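PDB 7C4D: putative esterase from Uncultured bacterium, which probably hydrolyses carboxylic ester bonds, as a marine bacterial carboxylesterase of the alpha/beta hydrolase fold. Local coordinates for residues V90-H95 with K114-A119; D120-K125 with D226-K231; A217-G222 with E238-A243. One frame throughout, in Å; residues are numbered along the deposited sequence.

In the fold
The three contacts lie on or beside strands 113-119 and 217-222 of the central, mostly parallel sheet. Contact 1 pairs strand 90-95 with strand 113-119. Contact 3 packs the turn after helix 232-239 on the next strand, 217-222, its centre about 10 Å from that of contact 1. Contact 2 joins the loops that follow strands 113-119 and 217-222, with its centre about 16 Å from contact 1 and about 10 Å from contact 3. Contact 1 closes before the others open, while the segments of contacts 2 and 3 alternate along the chain. Contact 1 leads into the probable nucleophile elbow, and contact 2 holds Asp120 of the probable triad; contact 3 is structural packing.

Contact 1: V90-H95 with K114-A119; sequences VNIIGH and KKLIVA. With SO4 (sulfate ion), chain E.
The His95 imidazole meets Ala119 at its edge, where Ala119 CB lies in the ring plane, 3.9 Å from His95 CD2. A sulfate, probably from the crystallisation liquor, approaches the ring obliquely and accepts a weak hydrogen bond from His95 ND1 at O3 (3.2 Å). The ring's NE2 bonds to the carbonyl of His253. An alanine in place of His95 would probably leave that carbonyl without this donor and open a gap beside Ala119 CB. Strands 90-95 and 115-119 run parallel, their axes 12° apart. Gly94 bonds to strand 115-119 through both its N and its O: Gly94 N donates to Ile117 O (3.0 Å), and Gly94 O accepts from Ala119 N (2.9 Å). Ile92 O takes Ile117 N at 2.7 Å in a nearly straight bond. Ile93 and Ile117 lie side by side, pointing the same way, with Ile93 CG1 4.0 Å from Ile117 CB. Asn91 OD1 lies 3.6 Å from Lys115 CB, while Asn91 ND2 is hydrogen-bonded to Glu24 OE1 and Pro25 O. Helix 97-108 links the strands in a beta-alpha-beta crossover, and Gly94 opens the probable GxSxG nucleophile elbow of an alpha/beta hydrolase.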
loop_
_atom_site.group_PDB
_atom_site.type_symbol
_atom_site.label_atom_id
_atom_site.label_comp_id
_atom_site.label_asym_id
_atom_site.label_seq_id
_atom_site.Cartn_x
_atom_site.Cartn_y
_atom_site.Cartn_z
ATOM N N VAL A 90 -7.253 1.172 -16.462
ATOM C CA VAL A 90 -6.929 0.146 -15.499
ATOM C C VAL A 90 -7.841 0.230 -14.292
ATOM O O VAL A 90 -8.249 1.320 -13.887
ATOM C CB VAL A 90 -5.467 0.233 -15.038
ATOM C CG1 VAL A 90 -4.512 -0.110 -16.153
ATOM C CG2 VAL A 90 -5.125 1.524 -14.295
ATOM N N ASN A 91 -8.056 -0.946 -13.690
ATOM C CA ASN A 91 -8.580 -1.015 -12.338
ATOM C C ASN A 91 -7.403 -0.934 -11.371
ATOM O O ASN A 91 -6.337 -1.442 -11.671
ATOM C CB ASN A 91 -9.332 -2.327 -12.102
ATOM C CG ASN A 91 -10.549 -2.445 -12.992
ATOM O OD1 ASN A 91 -11.485 -1.674 -12.858
ATOM N ND2 ASN A 91 -10.495 -3.351 -13.949
ATOM N N ILE A 92 -7.648 -0.392 -10.189
ATOM C CA ILE A 92 -6.598 -0.205 -9.198
ATOM C C ILE A 92 -7.163 -0.537 -7.833
ATOM O O ILE A 92 -8.227 -0.055 -7.474
ATOM C CB ILE A 92 -6.012 1.239 -9.200
ATOM C CG1 ILE A 92 -5.361 1.553 -10.539
ATOM C CG2 ILE A 92 -5.017 1.445 -8.043
ATOM C CD1 ILE A 92 -4.805 2.978 -10.655
ATOM N N ILE A 93 -6.383 -1.312 -7.071
ATOM C CA ILE A 93 -6.534 -1.468 -5.641
ATOM C C ILE A 93 -5.279 -0.905 -4.946
ATOM O O ILE A 93 -4.165 -1.275 -5.289
ATOM C CB ILE A 93 -6.722 -2.964 -5.280
ATOM C CG1 ILE A 93 -7.897 -3.612 -6.029
ATOM C CG2 ILE A 93 -6.832 -3.133 -3.764
ATOM C CD1 ILE A 93 -7.911 -5.139 -5.992
ATOM N N GLY A 94 -5.460 -0.010 -3.980
ATOM C CA GLY A 94 -4.353 0.561 -3.222
ATOM C C GLY A 94 -4.656 0.453 -1.737
ATOM O O GLY A 94 -5.672 0.970 -1.278
ATOM N N HIS A 95 -3.775 -0.228 -1.023
ATOM C CA HIS A 95 -3.893 -0.423 0.414
ATOM C C HIS A 95 -3.028 0.624 1.115
ATOM O O HIS A 95 -1.823 0.701 0.855
ATOM C CB HIS A 95 -3.454 -1.836 0.809
ATOM C CG HIS A 95 -3.434 -2.049 2.281
ATOM N ND1 HIS A 95 -2.298 -2.307 2.973
ATOM C CD2 HIS A 95 -4.410 -1.955 3.205
ATOM C CE1 HIS A 95 -2.575 -2.398 4.257
ATOM N NE2 HIS A 95 -3.859 -2.219 4.409
ATOM N N LYS A 114 -10.412 2.885 -14.601
ATOM C CA LYS A 114 -11.773 2.424 -14.809
ATOM C C LYS A 114 -12.501 2.456 -13.476
ATOM O O LYS A 114 -13.565 3.030 -13.384
ATOM C CB LYS A 114 -11.833 1.006 -15.381
ATOM C CG LYS A 114 -11.103 0.768 -16.696
ATOM C CD LYS A 114 -10.865 -0.708 -16.940
ATOM C CE LYS A 114 -10.253 -1.055 -18.284
ATOM N NZ LYS A 114 -11.262 -1.041 -19.370
ATOM N N LYS A 115 -11.942 1.815 -12.447
ATOM C CA LYS A 115 -12.581 1.827 -11.145
ATOM C C LYS A 115 -11.482 1.770 -10.103
ATOM O O LYS A 115 -10.408 1.252 -10.394
ATOM C CB LYS A 115 -13.477 0.600 -10.948
ATOM C CG LYS A 115 -14.758 0.535 -11.764
ATOM C CD LYS A 115 -15.834 -0.281 -11.053
ATOM C CE LYS A 115 -17.083 -0.364 -11.898
ATOM N NZ LYS A 115 -16.829 -1.249 -13.058
ATOM N N LEU A 116 -11.761 2.317 -8.913
ATOM C CA LEU A 116 -10.724 2.448 -7.912
ATOM C C LEU A 116 -11.155 1.776 -6.608
ATOM O O LEU A 116 -12.245 2.029 -6.095
ATOM C CB LEU A 116 -10.449 3.935 -7.700
ATOM C CG LEU A 116 -9.629 4.292 -6.455
ATOM C CD1 LEU A 116 -8.265 3.595 -6.467
ATOM C CD2 LEU A 116 -9.461 5.811 -6.317
ATOM N N ILE A 117 -10.275 0.934 -6.057
ATOM C CA ILE A 117 -10.573 0.435 -4.720
ATOM C C ILE A 117 -9.521 0.964 -3.747
ATOM O O ILE A 117 -8.331 0.764 -3.987
ATOM C CB ILE A 117 -10.676 -1.114 -4.659
ATOM C CG1 ILE A 117 -11.860 -1.679 -5.473
ATOM C CG2 ILE A 117 -10.778 -1.545 -3.215
ATOM C CD1 ILE A 117 -11.846 -3.202 -5.599
ATOM N N VAL A 118 -9.964 1.628 -2.664
ATOM C CA VAL A 118 -9.080 2.151 -1.627
ATOM C C VAL A 118 -9.290 1.389 -0.314
ATOM O O VAL A 118 -10.366 1.499 0.283
ATOM C CB VAL A 118 -9.283 3.671 -1.434
ATOM C CG1 VAL A 118 -8.549 4.173 -0.203
ATOM C CG2 VAL A 118 -8.888 4.445 -2.673
ATOM N N ALA A 119 -8.243 0.653 0.129
ATOM C CA ALA A 119 -8.313 -0.217 1.313
ATOM C C ALA A 119 -7.752 0.474 2.563
ATOM O O ALA A 119 -6.540 0.728 2.673
ATOM C CB ALA A 119 -7.599 -1.530 1.062
HETATM S S SO4 E . 0.592 -4.814 2.310
HETATM O O1 SO4 E . 1.764 -5.340 1.661
HETATM O O2 SO4 E . 1.013 -3.824 3.277
HETATM O O3 SO4 E . -0.276 -4.171 1.343
HETATM O O4 SO4 E . -0.122 -5.869 2.969
#

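Contact 2: D120-K125 with D226-K231; sequences DIAPGK and DYITDK
Asp120 and Ile121 pack against Tyr227 and Ile228 in a buried loop-to-loop contact that has no direct hydrogen bond across it. One loop follows strand 113-119, the other strand 217-222. Tyr227 presents CB to the backbone of Asp120, with Tyr227 CB 3.4 Å from Asp120 O. The side chains of Asp120 and Tyr227 cross at about a right angle, and the carboxylate and ring planes are 44° apart. Asp120 OD2 lies 3.8 Å from Tyr227 CD1.

Ile228 lies over the Ile121-Ala122 peptide. Its CD1 approaches Ile121 O at 3.5 Å, and its CG1 meets Ala122 CB at 4.3 Å. Ala122 CB also faces the Tyr227 carbonyl, 3.9 Å from Tyr227 O. The two loops are further tied by Tyr126, whose hydroxyl is hydrogen-bonded to Ala122 N and Tyr227 O.

The polar end of Asp120 is held by other residues: OD2 is hydrogen-bonded to Ser225 OG and to ND1 of His253, whose ring stacks on that of Tyr227, and OD1 is hydrogen-bonded to Gly222 N. Ser96, Asp120 and His253 have the geometry of a Ser-His-Asp triad, so Asp120 is probably its acid. The contact sets carbon atoms of Tyr227 and Ile228 against the backbone of residues 120-122, while the Asp120 carboxylate is hydrogen-bonded by other residues; this is consistent with a carboxylate held in a fixed orientation toward His253.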
loop_
_atom_site.group_PDB
_atom_site.type_symbol
_atom_site.label_atom_id
_atom_site.label_comp_id
_atom_site.label_asym_id
_atom_site.label_seq_id
_atom_site.Cartn_x
_atom_site.Cartn_y
_atom_site.Cartn_z
ATOM N N ASP A 120 -8.677 0.816 3.466
ATOM C CA ASP A 120 -8.415 1.262 4.832
ATOM C C ASP A 120 -7.456 2.468 4.945
ATOM O O ASP A 120 -6.496 2.420 5.706
ATOM C CB ASP A 120 -8.069 0.093 5.755
ATOM C CG ASP A 120 -8.403 0.369 7.224
ATOM O OD1 ASP A 120 -9.588 0.653 7.547
ATOM O OD2 ASP A 120 -7.477 0.309 8.047
ATOM N N ILE A 121 -7.747 3.564 4.230
ATOM C CA ILE A 121 -7.082 4.835 4.405
ATOM C C ILE A 121 -7.978 5.940 3.844
ATOM O O ILE A 121 -8.752 5.715 2.907
ATOM C CB ILE A 121 -5.688 4.819 3.741
ATOM C CG1 ILE A 121 -4.821 5.963 4.279
ATOM C CG2 ILE A 121 -5.819 4.806 2.237
ATOM C CD1 ILE A 121 -3.448 6.093 3.682
ATOM N N ALA A 122 -7.881 7.143 4.424
ATOM C CA ALA A 122 -8.744 8.237 3.991
ATOM C C ALA A 122 -7.915 9.220 3.172
ATOM O O ALA A 122 -6.699 9.221 3.262
ATOM C CB ALA A 122 -9.410 8.889 5.190
ATOM N N PRO A 123 -8.502 10.106 2.349
ATOM C CA PRO A 123 -7.685 11.035 1.594
ATOM C C PRO A 123 -6.953 12.085 2.439
ATOM O O PRO A 123 -5.981 12.669 1.971
ATOM C CB PRO A 123 -8.650 11.693 0.599
ATOM C CG PRO A 123 -9.993 11.036 0.798
ATOM C CD PRO A 123 -9.936 10.276 2.102
ATOM N N GLY A 124 -7.373 12.306 3.682
ATOM C CA GLY A 124 -6.868 13.451 4.431
ATOM C C GLY A 124 -5.630 13.164 5.294
ATOM O O GLY A 124 -5.159 12.034 5.447
ATOM N N LYS A 125 -5.101 14.234 5.887
ATOM C CA LYS A 125 -3.866 14.189 6.655
ATOM C C LYS A 125 -4.150 13.573 8.012
ATOM O O LYS A 125 -5.208 13.810 8.580
ATOM C CB LYS A 125 -3.273 15.602 6.799
ATOM C CG LYS A 125 -2.159 15.737 7.830
ATOM C CD LYS A 125 -1.752 17.157 8.110
ATOM C CE LYS A 125 -0.930 17.248 9.381
ATOM N NZ LYS A 125 -0.345 18.598 9.574
ATOM N N ASP A 226 -9.182 2.411 12.677
ATOM C CA ASP A 226 -9.653 3.778 12.770
ATOM C C ASP A 226 -8.951 4.661 11.752
ATOM O O ASP A 226 -8.940 5.871 11.934
ATOM C CB ASP A 226 -9.481 4.343 14.181
ATOM C CG ASP A 226 -10.521 3.806 15.147
ATOM O OD1 ASP A 226 -11.698 3.692 14.749
ATOM O OD2 ASP A 226 -10.143 3.492 16.289
ATOM N N TYR A 227 -8.448 4.069 10.658
ATOM C CA TYR A 227 -7.886 4.873 9.578
ATOM C C TYR A 227 -8.984 5.642 8.861
ATOM O O TYR A 227 -8.722 6.756 8.403
ATOM C CB TYR A 227 -7.059 4.040 8.594
ATOM C CG TYR A 227 -5.709 3.629 9.126
ATOM C CD1 TYR A 227 -5.604 2.828 10.249
ATOM C CD2 TYR A 227 -4.543 4.007 8.482
ATOM C CE1 TYR A 227 -4.372 2.442 10.744
ATOM C CE2 TYR A 227 -3.298 3.641 8.967
ATOM C CZ TYR A 227 -3.220 2.869 10.106
ATOM O OH TYR A 227 -2.012 2.489 10.575
ATOM N N ILE A 228 -10.182 5.034 8.754
ATOM C CA ILE A 228 -11.359 5.719 8.221
ATOM C C ILE A 228 -12.419 5.834 9.327
ATOM O O ILE A 228 -12.806 4.836 9.930
ATOM C CB ILE A 228 -11.922 5.029 6.946
ATOM C CG1 ILE A 228 -10.885 4.860 5.829
ATOM C CG2 ILE A 228 -13.174 5.739 6.444
ATOM C CD1 ILE A 228 -11.408 4.139 4.566
ATOM N N THR A 229 -12.895 7.055 9.581
ATOM C CA THR A 229 -13.973 7.295 10.532
ATOM C C THR A 229 -15.051 8.117 9.840
ATOM O O THR A 229 -14.948 8.400 8.657
ATOM C CB THR A 229 -13.481 7.974 11.829
ATOM O OG1 THR A 229 -12.701 9.153 11.577
ATOM C CG2 THR A 229 -12.724 7.031 12.740
ATOM N N ASP A 230 -16.047 8.553 10.610
ATOM C CA ASP A 230 -17.250 9.153 10.063
ATOM C C ASP A 230 -16.981 10.593 9.641
ATOM O O ASP A 230 -17.683 11.114 8.782
ATOM C CB ASP A 230 -18.428 8.966 11.026
ATOM C CG ASP A 230 -18.642 7.506 11.411
ATOM O OD1 ASP A 230 -17.818 6.975 12.197
ATOM O OD2 ASP A 230 -19.612 6.895 10.902
ATOM N N LYS A 231 -15.937 11.214 10.206
ATOM C CA LYS A 231 -15.530 12.545 9.775
ATOM C C LYS A 231 -14.782 12.503 8.442
ATOM O O LYS A 231 -14.629 13.541 7.800
ATOM C CB LYS A 231 -14.736 13.278 10.862
ATOM C CG LYS A 231 -13.793 12.422 11.693
ATOM C CD LYS A 231 -12.339 12.557 11.293
ATOM C CE LYS A 231 -11.403 12.246 12.441
ATOM N NZ LYS A 231 -9.990 12.168 11.998
#

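Contact 3: A217-G222 with E238-A243; sequences ALFLKG and EIFPDA
The contact belongs to the beta-alpha-beta unit of strand 217-222, helix 232-239 and strand 244-248, and it packs the turn after the helix against the start of the first strand. Ala217 CB lies over one face of the Phe240 ring, offset toward the rim, in a CH-pi contact 4.2 Å from the ring centroid. Ala217 CB is nearest to Phe240 CD1, at 3.9 Å. Ile239 CG2 lies 3.5 Å above the opposite face of Phe240, also toward the rim, so an aliphatic group lies on each face.

Phe219 and Phe240 form an oblique aromatic pair, with ring centroids 5.8 Å apart and planes at 56°. Phe240 CD2 sits at the edge of the Phe219 ring, near its plane, 3.8 Å from Phe219 CZ. Ala243 CB adds to this cluster, 4.2 Å from Phe219 CE1.

Phe240 to Ala243 is a type I beta turn, closed by Ala243 N bonding to Phe240 O. Near it a water donates hydrogen bonds to Ala217 O and to Asp242 O, bridging the backbones. Ala243 CA also makes a CA-H...O contact with Ala217 O at 3.4 Å. Leu116 of strand 113-119 touches Phe240, and Val118 touches Phe219. The turn thus brings the chain from the helix back to strand 244-248, beside strand 217-222, completing a parallel beta-alpha-beta crossover of the alpha/beta hydrolase sheet.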
loop_
_atom_site.group_PDB
_atom_site.type_symbol
_atom_site.label_atom_id
_atom_site.label_comp_id
_atom_site.label_asym_id
_atom_site.label_seq_id
_atom_site.Cartn_x
_atom_site.Cartn_y
_atom_site.Cartn_z
ATOM N N ALA A 217 -15.448 4.742 -7.120
ATOM C CA ALA A 217 -14.473 4.360 -6.129
ATOM C C ALA A 217 -15.146 3.548 -5.025
ATOM O O ALA A 217 -16.284 3.809 -4.650
ATOM C CB ALA A 217 -13.836 5.608 -5.544
ATOM N N LEU A 218 -14.372 2.630 -4.443
ATOM C CA LEU A 218 -14.802 1.829 -3.294
ATOM C C LEU A 218 -13.794 2.005 -2.156
ATOM O O LEU A 218 -12.602 1.791 -2.361
ATOM C CB LEU A 218 -14.934 0.354 -3.717
ATOM C CG LEU A 218 -15.151 -0.664 -2.580
ATOM C CD1 LEU A 218 -16.444 -0.378 -1.832
ATOM C CD2 LEU A 218 -15.168 -2.107 -3.120
ATOM N N PHE A 219 -14.265 2.469 -0.984
ATOM C CA PHE A 219 -13.453 2.526 0.223
ATOM C C PHE A 219 -13.834 1.328 1.091
ATOM O O PHE A 219 -14.989 1.174 1.508
ATOM C CB PHE A 219 -13.621 3.885 0.923
ATOM C CG PHE A 219 -12.983 5.033 0.179
ATOM C CD1 PHE A 219 -13.516 5.507 -1.018
ATOM C CD2 PHE A 219 -11.787 5.596 0.629
ATOM C CE1 PHE A 219 -12.912 6.555 -1.721
ATOM C CE2 PHE A 219 -11.157 6.612 -0.094
ATOM C CZ PHE A 219 -11.722 7.095 -1.261
ATOM N N LEU A 220 -12.851 0.458 1.334
ATOM C CA LEU A 220 -13.037 -0.671 2.227
ATOM C C LEU A 220 -12.366 -0.362 3.564
ATOM O O LEU A 220 -11.156 -0.215 3.639
ATOM C CB LEU A 220 -12.453 -1.929 1.590
ATOM C CG LEU A 220 -13.248 -2.568 0.446
ATOM C CD1 LEU A 220 -12.350 -3.589 -0.227
ATOM C CD2 LEU A 220 -14.483 -3.279 0.984
ATOM N N LYS A 221 -13.177 -0.288 4.614
ATOM C CA LYS A 221 -12.776 0.024 5.972
ATOM C C LYS A 221 -12.686 -1.264 6.788
ATOM O O LYS A 221 -13.564 -2.108 6.707
ATOM C CB LYS A 221 -13.894 0.850 6.606
ATOM C CG LYS A 221 -13.517 1.455 7.945
ATOM C CD LYS A 221 -14.679 1.848 8.817
ATOM C CE LYS A 221 -14.291 1.849 10.280
ATOM N NZ LYS A 221 -15.505 1.951 11.115
ATOM N N GLY A 222 -11.606 -1.437 7.551
ATOM C CA GLY A 222 -11.582 -2.492 8.560
ATOM C C GLY A 222 -12.397 -2.073 9.785
ATOM O O GLY A 222 -12.277 -0.939 10.263
ATOM N N GLU A 238 -16.543 14.586 -1.224
ATOM C CA GLU A 238 -16.142 15.785 -1.942
ATOM C C GLU A 238 -15.257 15.409 -3.124
ATOM O O GLU A 238 -15.473 15.878 -4.245
ATOM C CB GLU A 238 -15.374 16.665 -0.959
ATOM C CG GLU A 238 -15.321 18.137 -1.320
ATOM C CD GLU A 238 -14.365 18.877 -0.396
ATOM O OE1 GLU A 238 -14.568 18.820 0.828
ATOM O OE2 GLU A 238 -13.382 19.453 -0.895
ATOM N N ILE A 239 -14.266 14.540 -2.881
ATOM C CA ILE A 239 -13.389 14.121 -3.968
ATOM C C ILE A 239 -14.102 13.121 -4.900
ATOM O O ILE A 239 -13.996 13.213 -6.125
ATOM C CB ILE A 239 -12.098 13.527 -3.369
ATOM C CG1 ILE A 239 -11.372 14.507 -2.443
ATOM C CG2 ILE A 239 -11.187 12.976 -4.447
ATOM C CD1 ILE A 239 -10.263 13.881 -1.637
ATOM N N PHE A 240 -14.790 12.121 -4.323
ATOM C CA PHE A 240 -15.439 11.053 -5.087
ATOM C C PHE A 240 -16.926 11.012 -4.730
ATOM O O PHE A 240 -17.296 10.313 -3.786
ATOM C CB PHE A 240 -14.839 9.694 -4.709
ATOM C CG PHE A 240 -13.363 9.541 -4.989
ATOM C CD1 PHE A 240 -12.899 9.336 -6.275
ATOM C CD2 PHE A 240 -12.439 9.608 -3.965
ATOM C CE1 PHE A 240 -11.549 9.177 -6.534
ATOM C CE2 PHE A 240 -11.085 9.478 -4.227
ATOM C CZ PHE A 240 -10.640 9.262 -5.513
ATOM N N PRO A 241 -17.798 11.808 -5.401
ATOM C CA PRO A 241 -19.190 11.984 -4.976
ATOM C C PRO A 241 -20.017 10.702 -4.912
ATOM O O PRO A 241 -20.861 10.554 -4.040
ATOM C CB PRO A 241 -19.746 12.949 -6.030
ATOM C CG PRO A 241 -18.539 13.748 -6.435
ATOM C CD PRO A 241 -17.466 12.681 -6.536
ATOM N N ASP A 242 -19.719 9.760 -5.801
ATOM C CA ASP A 242 -20.469 8.518 -5.868
ATOM C C ASP A 242 -19.691 7.355 -5.222
ATOM O O ASP A 242 -19.996 6.198 -5.468
ATOM C CB ASP A 242 -20.890 8.275 -7.321
ATOM C CG ASP A 242 -19.713 8.122 -8.275
ATOM O OD1 ASP A 242 -18.683 8.782 -8.050
ATOM O OD2 ASP A 242 -19.833 7.339 -9.243
ATOM N N ALA A 243 -18.713 7.654 -4.353
ATOM C CA ALA A 243 -17.912 6.651 -3.689
ATOM C C ALA A 243 -18.788 5.717 -2.850
ATOM O O ALA A 243 -19.753 6.150 -2.242
ATOM C CB ALA A 243 -16.872 7.309 -2.820
HETATM O O HOH W 1 -18.444 4.092 -6.349
#